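PDB 1XV5: DNA alpha-glucosyltransferase from Enterobacteria phage T4, which belongs to the GT-B glycosyltransferases, two-domain enzymes built from a pair of Rossmann-like folds, and holds UDP in this structure. Local coordinates for residues Asn196-Arg201 and Ala226-Val231; Ser288-Gln293 and Ile319-Lys324. All blocks are in the same frame, centred on the assembly; numbering follows the deposited sequence.

In the fold
Both contacts lie in the second of the two seven-stranded parallel sheets of this GT-B chain, and their centres are about 12 Å apart. Contact 1 closes before contact 2 opens: the unit of strand 199-203, helix 212-223 and strand 229-233 comes first, that of strand 288-293, helix 308-316 and strand 319-323 later. Strands 199-203 and 288-293 are neighbours in the sheet, which sets the four strands in the order 229-233, 199-203, 288-293, 319-323. Main-chain bonds such as R201 O with Y292 N join the two pairs. The two units thus form the middle of one sheet, whose strand 288-293 brings the Q293 side chain to about 5 Å from the bound UDP, with that of R201 about 10 Å away.

Contact 1 (Asn196-Arg201 and Ala226-Val231); sequences NMNINR and AGKSTV
N198 and S229 start the parallel pairing of strands 199-203 and 229-233, the two strands of a beta-alpha-beta unit joined through helix 212-223. Three main-chain hydrogen bonds hold it: S229 N to N198 O at 2.9 Å, N200 N to S229 O at 2.8 Å, and V231 N to N200 O at 2.9 Å. The N200 carbonyl also receives a CA-H...O contact from T230.

A side-chain hydrogen bond lies just before the two strands begin. K228, its chain bent at chi2 (-64°), crosses N198 at about a right angle and donates from NZ to N198 OD1 over 2.9 Å, from a position tilted out of the amide plane. A water accepts from NZ and donates to M197 O.

Van der Waals packing lies on the face carrying I199, R201, S229 and V231. I199 CD1 reaches S229 CB at 3.9 Å, and V231 CB sits over one face of the R201 guanidinium, with CG1 3.4 Å from NH1. That guanidinium is salt-bridged to E233, and its NE is hydrogen-bonded to S288 OG; S229 OG bonds to L264 O. K228 NZ thus holds the N196-I199 turn directly and through water, while E233 probably balances the buried arginine's charge.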
ATOM      1  N   ASN A 196       5.584 -24.529  -4.366  1.00 15.51           N
ATOM      2  CA  ASN A 196       6.093 -24.819  -5.704  1.00 16.61           C
ATOM      3  C   ASN A 196       7.238 -23.843  -5.954  1.00 16.46           C
ATOM      4  O   ASN A 196       7.015 -22.677  -6.273  1.00 14.57           O
ATOM      5  CB  ASN A 196       5.005 -24.612  -6.759  1.00 17.74           C
ATOM      6  CG  ASN A 196       5.440 -25.075  -8.140  1.00 19.34           C
ATOM      7  OD1 ASN A 196       6.621 -25.018  -8.483  1.00 16.26           O
ATOM      8  ND2 ASN A 196       4.480 -25.530  -8.945  1.00 18.36           N
ATOM      9  N   MET A 197       8.462 -24.332  -5.806  1.00 16.82           N
ATOM     10  CA  MET A 197       9.655 -23.513  -5.986  1.00 17.26           C
ATOM     11  C   MET A 197       9.829 -22.879  -7.367  1.00 16.75           C
ATOM     12  O   MET A 197      10.543 -21.887  -7.503  1.00 17.92           O
ATOM     13  CB  MET A 197      10.901 -24.345  -5.656  1.00 17.07           C
ATOM     14  CG  MET A 197      10.984 -24.788  -4.204  1.00 19.71           C
ATOM     15  SD  MET A 197      11.088 -23.387  -3.069  1.00 17.97           S
ATOM     16  CE  MET A 197      10.572 -24.138  -1.537  1.00 20.93           C
ATOM     17  N   ASN A 198       9.183 -23.432  -8.388  1.00 16.03           N
ATOM     18  CA  ASN A 198       9.342 -22.880  -9.730  1.00 17.32           C
ATOM     19  C   ASN A 198       8.400 -21.731 -10.066  1.00 17.26           C
ATOM     20  O   ASN A 198       8.483 -21.157 -11.150  1.00 17.00           O
ATOM     21  CB  ASN A 198       9.198 -23.984 -10.779  1.00 17.48           C
ATOM     22  CG  ASN A 198      10.252 -25.063 -10.628  1.00 20.75           C
ATOM     23  OD1 ASN A 198      11.375 -24.792 -10.195  1.00 22.02           O
ATOM     24  ND2 ASN A 198       9.906 -26.289 -10.998  1.00 23.91           N
ATOM     25  N   ILE A 199       7.518 -21.385  -9.134  1.00 15.84           N
ATOM     26  CA  ILE A 199       6.583 -20.290  -9.362  1.00 16.20           C
ATOM     27  C   ILE A 199       7.138 -18.978  -8.820  1.00 15.91           C
ATOM     28  O   ILE A 199       7.533 -18.890  -7.654  1.00 15.00           O
ATOM     29  CB  ILE A 199       5.219 -20.550  -8.679  1.00 16.25           C
ATOM     30  CG1 ILE A 199       4.651 -21.894  -9.136  1.00 19.30           C
ATOM     31  CG2 ILE A 199       4.259 -19.411  -8.994  1.00 18.55           C
ATOM     32  CD1 ILE A 199       4.503 -22.041 -10.639  1.00 19.60           C
ATOM     33  N   ASN A 200       7.170 -17.966  -9.681  1.00 14.32           N
ATOM     34  CA  ASN A 200       7.656 -16.645  -9.317  1.00 14.16           C
ATOM     35  C   ASN A 200       6.459 -15.726  -9.499  1.00 14.60           C
ATOM     36  O   ASN A 200       6.010 -15.496 -10.618  1.00 14.89           O
ATOM     37  CB  ASN A 200       8.814 -16.253 -10.236  1.00 14.20           C
ATOM     38  CG  ASN A 200       9.962 -17.244 -10.163  1.00 14.01           C
ATOM     39  OD1 ASN A 200       9.979 -18.257 -10.870  1.00 16.98           O
ATOM     40  ND2 ASN A 200      10.916 -16.969  -9.290  1.00 10.52           N
ATOM     41  N   ARG A 201       5.946 -15.209  -8.388  1.00 12.95           N
ATOM     42  CA  ARG A 201       4.747 -14.380  -8.417  1.00 13.52           C
ATOM     43  C   ARG A 201       4.962 -12.930  -8.004  1.00 12.04           C
ATOM     44  O   ARG A 201       5.361 -12.635  -6.877  1.00 13.20           O
ATOM     45  CB  ARG A 201       3.685 -15.042  -7.527  1.00 11.17           C
ATOM     46  CG  ARG A 201       2.260 -14.494  -7.640  1.00 14.12           C
ATOM     47  CD  ARG A 201       1.325 -15.265  -6.699  1.00 13.51           C
ATOM     48  NE  ARG A 201       1.343 -16.707  -6.960  1.00 13.43           N
ATOM     49  CZ  ARG A 201       0.590 -17.327  -7.869  1.00 15.01           C
ATOM     50  NH1 ARG A 201      -0.266 -16.642  -8.616  1.00 11.95           N
ATOM     51  NH2 ARG A 201       0.718 -18.635  -8.055  1.00 15.55           N
ATOM     52  N   ALA A 226      15.406 -20.850 -17.633  1.00 18.40           N
ATOM     53  CA  ALA A 226      15.693 -21.845 -16.608  1.00 19.54           C
ATOM     54  C   ALA A 226      14.537 -22.816 -16.367  1.00 18.78           C
ATOM     55  O   ALA A 226      14.633 -23.702 -15.517  1.00 21.75           O
ATOM     56  CB  ALA A 226      16.073 -21.144 -15.301  1.00 18.60           C
ATOM     57  N   GLY A 227      13.445 -22.642 -17.108  1.00 16.47           N
ATOM     58  CA  GLY A 227      12.301 -23.525 -16.956  1.00 17.03           C
ATOM     59  C   GLY A 227      11.354 -23.136 -15.837  1.00 18.64           C
ATOM     60  O   GLY A 227      10.499 -23.929 -15.432  1.00 19.79           O
ATOM     61  N   LYS A 228      11.498 -21.911 -15.341  1.00 17.41           N
ATOM     62  CA  LYS A 228      10.648 -21.422 -14.259  1.00 17.13           C
ATOM     63  C   LYS A 228       9.402 -20.743 -14.815  1.00 17.44           C
ATOM     64  O   LYS A 228       9.320 -20.453 -16.011  1.00 17.05           O
ATOM     65  CB  LYS A 228      11.425 -20.432 -13.392  1.00 17.87           C
ATOM     66  CG  LYS A 228      12.797 -20.917 -12.964  1.00 17.05           C
ATOM     67  CD  LYS A 228      12.711 -22.142 -12.078  1.00 17.51           C
ATOM     68  CE  LYS A 228      14.096 -22.570 -11.614  1.00 17.54           C
ATOM     69  NZ  LYS A 228      14.026 -23.672 -10.613  1.00 17.31           N
ATOM     70  N   SER A 229       8.436 -20.483 -13.938  1.00 15.67           N
ATOM     71  CA  SER A 229       7.194 -19.840 -14.345  1.00 15.45           C
ATOM     72  C   SER A 229       7.003 -18.503 -13.650  1.00 14.90           C
ATOM     73  O   SER A 229       7.397 -18.327 -12.497  1.00 13.41           O
ATOM     74  CB  SER A 229       5.998 -20.738 -14.019  1.00 16.69           C
ATOM     75  OG  SER A 229       6.134 -22.005 -14.631  1.00 20.95           O
ATOM     76  N   THR A 230       6.391 -17.564 -14.360  1.00 12.68           N
ATOM     77  CA  THR A 230       6.132 -16.248 -13.803  1.00 13.67           C
ATOM     78  C   THR A 230       4.668 -15.869 -13.911  1.00 14.11           C
ATOM     79  O   THR A 230       4.042 -16.033 -14.960  1.00 13.64           O
ATOM     80  CB  THR A 230       6.971 -15.161 -14.505  1.00 16.23           C
ATOM     81  OG1 THR A 230       8.354 -15.354 -14.188  1.00 16.54           O
ATOM     82  CG2 THR A 230       6.540 -13.770 -14.052  1.00 14.38           C
ATOM     83  N   VAL A 231       4.135 -15.374 -12.801  1.00 13.89           N
ATOM     84  CA  VAL A 231       2.758 -14.925 -12.714  1.00 14.04           C
ATOM     85  C   VAL A 231       2.826 -13.510 -12.160  1.00 13.44           C
ATOM     86  O   VAL A 231       3.634 -13.218 -11.274  1.00 13.13           O
ATOM     87  CB  VAL A 231       1.925 -15.794 -11.744  1.00 15.05           C
ATOM     88  CG1 VAL A 231       0.528 -15.198 -11.582  1.00 14.76           C
ATOM     89  CG2 VAL A 231       1.838 -17.221 -12.266  1.00 15.12           C
TER
HETATM   90  O   HOH W   1      13.119 -21.834  -8.521  1.00 17.90           O

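Contact 2 (Ser288-Gln293 and Ile319-Lys324); sequences SGFGYQ and IPVFWK
Strands 288-293 and 319-323 are the two parallel strands of a beta-alpha-beta unit in one of the Rossmann-like sheets of this GT-B protein, connected through helix 308-316. F290, G291 and Y292 pair in register with I319, P320 and V321. G291 is central to the pairing: its N donates to I319 O at 3.0 Å and its carbonyl accepts from V321 N at 2.8 Å. Next along, Q293 N donates to V321 O at 3.0 Å. Both ends are slacker, with only weak bonds from I319 N to G289 O and from W323 N to Q293 O. G289 O also accepts a hydrogen bond from the Y371 hydroxyl of helix 368-386.

Two aromatic side chains bear the packing on one face, each lying beside its cross-strand neighbour and pointing the same way. F290 brings CD2 to 3.6 Å from I319 CB, with CG2 of the isoleucine close behind. In V321, CG1 is anti to the backbone N (chi1 178°), which sets this methyl beside CD1 and CE1 of Y292. The valine CB makes a CH-pi contact with the same ring, 4.1 Å from its centroid and displaced toward the rim. Helix 354-365 lies over part of this face, I361 touching F290 and Y292, and helix 212-223 packs on Y292.

Q293 and F322 carry the other face, where Q293 CB meets F322 CD1 at 3.9 Å. Q293 NE2 donates to T309 OG1 and E307 OE1, and its OE1 accepts from S295 N, which orients the amide near the bound UDP. At W323, the N-cap of helix 324-329, a water accepts from the main-chain N at 3.1 Å and lies 2.8 Å from Q293 O, to which it can donate.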
ATOM      1  N   SER A 288       3.797 -20.248  -3.440  1.00 14.48           N
ATOM      2  CA  SER A 288       4.716 -19.864  -4.511  1.00 13.26           C
ATOM      3  C   SER A 288       6.133 -19.750  -3.958  1.00 12.08           C
ATOM      4  O   SER A 288       6.349 -19.201  -2.879  1.00 13.60           O
ATOM      5  CB  SER A 288       4.295 -18.525  -5.117  1.00 13.58           C
ATOM      6  OG  SER A 288       2.986 -18.600  -5.650  1.00 13.56           O
ATOM      7  N   GLY A 289       7.098 -20.268  -4.706  1.00 13.11           N
ATOM      8  CA  GLY A 289       8.473 -20.226  -4.247  1.00 13.16           C
ATOM      9  C   GLY A 289       9.009 -18.838  -3.960  1.00 13.33           C
ATOM     10  O   GLY A 289       9.599 -18.591  -2.902  1.00 13.06           O
ATOM     11  N   PHE A 290       8.799 -17.919  -4.896  1.00 12.08           N
ATOM     12  CA  PHE A 290       9.305 -16.569  -4.730  1.00 12.88           C
ATOM     13  C   PHE A 290       8.297 -15.497  -5.097  1.00 12.58           C
ATOM     14  O   PHE A 290       7.624 -15.585  -6.125  1.00 13.20           O
ATOM     15  CB  PHE A 290      10.588 -16.408  -5.554  1.00 13.52           C
ATOM     16  CG  PHE A 290      11.627 -17.433  -5.226  1.00 11.27           C
ATOM     17  CD1 PHE A 290      11.587 -18.698  -5.810  1.00 13.53           C
ATOM     18  CD2 PHE A 290      12.581 -17.177  -4.248  1.00 12.68           C
ATOM     19  CE1 PHE A 290      12.479 -19.698  -5.410  1.00 14.96           C
ATOM     20  CE2 PHE A 290      13.474 -18.169  -3.844  1.00 13.65           C
ATOM     21  CZ  PHE A 290      13.420 -19.430  -4.425  1.00 14.48           C
ATOM     22  N   GLY A 291       8.192 -14.501  -4.221  1.00 13.69           N
ATOM     23  CA  GLY A 291       7.284 -13.388  -4.430  1.00 12.82           C
ATOM     24  C   GLY A 291       8.101 -12.163  -4.787  1.00 12.74           C
ATOM     25  O   GLY A 291       9.171 -11.934  -4.219  1.00 12.41           O
ATOM     26  N   TYR A 292       7.588 -11.364  -5.715  1.00 11.12           N
ATOM     27  CA  TYR A 292       8.292 -10.178  -6.168  1.00 10.30           C
ATOM     28  C   TYR A 292       7.528  -8.886  -5.939  1.00 10.96           C
ATOM     29  O   TYR A 292       6.339  -8.790  -6.225  1.00 12.23           O
ATOM     30  CB  TYR A 292       8.599 -10.299  -7.660  1.00 10.53           C
ATOM     31  CG  TYR A 292       9.519 -11.442  -8.011  1.00 11.76           C
ATOM     32  CD1 TYR A 292      10.805 -11.201  -8.494  1.00 14.42           C
ATOM     33  CD2 TYR A 292       9.107 -12.766  -7.859  1.00 13.70           C
ATOM     34  CE1 TYR A 292      11.663 -12.254  -8.819  1.00 13.73           C
ATOM     35  CE2 TYR A 292       9.956 -13.827  -8.180  1.00 13.11           C
ATOM     36  CZ  TYR A 292      11.231 -13.562  -8.659  1.00 15.44           C
ATOM     37  OH  TYR A 292      12.074 -14.605  -8.976  1.00 14.69           O
ATOM     38  N   GLN A 293       8.237  -7.893  -5.420  1.00 11.77           N
ATOM     39  CA  GLN A 293       7.669  -6.573  -5.179  1.00 12.59           C
ATOM     40  C   GLN A 293       8.831  -5.691  -5.589  1.00 12.71           C
ATOM     41  O   GLN A 293       9.787  -5.510  -4.834  1.00 12.64           O
ATOM     42  CB  GLN A 293       7.329  -6.397  -3.699  1.00 12.62           C
ATOM     43  CG  GLN A 293       6.184  -5.426  -3.459  1.00 12.86           C
ATOM     44  CD  GLN A 293       6.589  -3.977  -3.643  1.00 12.53           C
ATOM     45  OE1 GLN A 293       7.609  -3.675  -4.259  1.00 12.70           O
ATOM     46  NE2 GLN A 293       5.781  -3.071  -3.112  1.00 12.17           N
ATOM     47  N   ILE A 319       9.439 -16.378  -0.249  1.00 12.44           N
ATOM     48  CA  ILE A 319      10.698 -15.657  -0.113  1.00 11.98           C
ATOM     49  C   ILE A 319      10.510 -14.311  -0.800  1.00 12.97           C
ATOM     50  O   ILE A 319      10.204 -14.257  -1.990  1.00 13.93           O
ATOM     51  CB  ILE A 319      11.862 -16.398  -0.797  1.00 12.24           C
ATOM     52  CG1 ILE A 319      12.243 -17.631   0.024  1.00 13.00           C
ATOM     53  CG2 ILE A 319      13.058 -15.457  -0.954  1.00 11.35           C
ATOM     54  CD1 ILE A 319      12.781 -17.309   1.410  1.00 14.22           C
ATOM     55  N   PRO A 320      10.673 -13.206  -0.056  1.00 12.33           N
ATOM     56  CA  PRO A 320      10.501 -11.883  -0.661  1.00 13.33           C
ATOM     57  C   PRO A 320      11.663 -11.455  -1.541  1.00 14.12           C
ATOM     58  O   PRO A 320      12.826 -11.553  -1.147  1.00 14.68           O
ATOM     59  CB  PRO A 320      10.359 -10.952   0.546  1.00 12.97           C
ATOM     60  CG  PRO A 320       9.933 -11.852   1.663  1.00 12.98           C
ATOM     61  CD  PRO A 320      10.741 -13.101   1.412  1.00 11.75           C
ATOM     62  N   VAL A 321      11.342 -10.979  -2.736  1.00 12.43           N
ATOM     63  CA  VAL A 321      12.356 -10.477  -3.646  1.00 12.10           C
ATOM     64  C   VAL A 321      11.962  -9.013  -3.841  1.00 12.07           C
ATOM     65  O   VAL A 321      10.952  -8.723  -4.483  1.00 12.47           O
ATOM     66  CB  VAL A 321      12.339 -11.231  -4.990  1.00 11.71           C
ATOM     67  CG1 VAL A 321      13.387 -10.640  -5.930  1.00 13.51           C
ATOM     68  CG2 VAL A 321      12.617 -12.723  -4.754  1.00 11.36           C
ATOM     69  N   PHE A 322      12.749  -8.107  -3.257  1.00 12.56           N
ATOM     70  CA  PHE A 322      12.485  -6.665  -3.326  1.00 12.17           C
ATOM     71  C   PHE A 322      13.525  -5.918  -4.163  1.00 11.74           C
ATOM     72  O   PHE A 322      14.635  -6.403  -4.370  1.00 13.19           O
ATOM     73  CB  PHE A 322      12.506  -6.028  -1.928  1.00 10.38           C
ATOM     74  CG  PHE A 322      11.439  -6.525  -0.977  1.00 12.27           C
ATOM     75  CD1 PHE A 322      10.343  -7.256  -1.420  1.00 12.05           C
ATOM     76  CD2 PHE A 322      11.524  -6.202   0.380  1.00 13.62           C
ATOM     77  CE1 PHE A 322       9.341  -7.660  -0.528  1.00 13.45           C
ATOM     78  CE2 PHE A 322      10.533  -6.598   1.280  1.00 13.11           C
ATOM     79  CZ  PHE A 322       9.437  -7.328   0.826  1.00 10.72           C
ATOM     80  N   TRP A 323      13.159  -4.717  -4.607  1.00 13.27           N
ATOM     81  CA  TRP A 323      14.056  -3.873  -5.397  1.00 11.82           C
ATOM     82  C   TRP A 323      15.185  -3.388  -4.488  1.00 13.24           C
ATOM     83  O   TRP A 323      14.939  -2.749  -3.466  1.00 13.39           O
ATOM     84  CB  TRP A 323      13.275  -2.679  -5.961  1.00 12.84           C
ATOM     85  CG  TRP A 323      14.046  -1.824  -6.920  1.00 13.35           C
ATOM     86  CD1 TRP A 323      14.552  -0.580  -6.688  1.00 14.61           C
ATOM     87  CD2 TRP A 323      14.381  -2.148  -8.273  1.00 14.78           C
ATOM     88  NE1 TRP A 323      15.182  -0.104  -7.814  1.00 14.81           N
ATOM     89  CE2 TRP A 323      15.092  -1.046  -8.803  1.00 15.50           C
ATOM     90  CE3 TRP A 323      14.149  -3.262  -9.093  1.00 14.83           C
ATOM     91  CZ2 TRP A 323      15.574  -1.026 -10.118  1.00 16.36           C
ATOM     92  CZ3 TRP A 323      14.628  -3.242 -10.403  1.00 16.47           C
ATOM     93  CH2 TRP A 323      15.332  -2.127 -10.900  1.00 15.35           C
ATOM     94  N   LYS A 324      16.423  -3.692  -4.867  1.00 13.49           N
ATOM     95  CA  LYS A 324      17.589  -3.310  -4.072  1.00 14.53           C
ATOM     96  C   LYS A 324      17.647  -1.855  -3.609  1.00 14.39           C
ATOM     97  O   LYS A 324      17.782  -1.589  -2.410  1.00 14.36           O
ATOM     98  CB  LYS A 324      18.871  -3.646  -4.841  1.00 15.71           C
ATOM     99  CG  LYS A 324      20.150  -3.427  -4.040  1.00 20.65           C
ATOM    100  CD  LYS A 324      21.385  -3.747  -4.875  1.00 25.05           C
ATOM    101  CE  LYS A 324      22.653  -3.648  -4.040  1.00 29.29           C
ATOM    102  NZ  LYS A 324      23.881  -3.881  -4.849  1.00 34.22           N
TER
HETATM  103  O   HOH W   2      10.702  -3.031  -3.857  1.00 13.86           O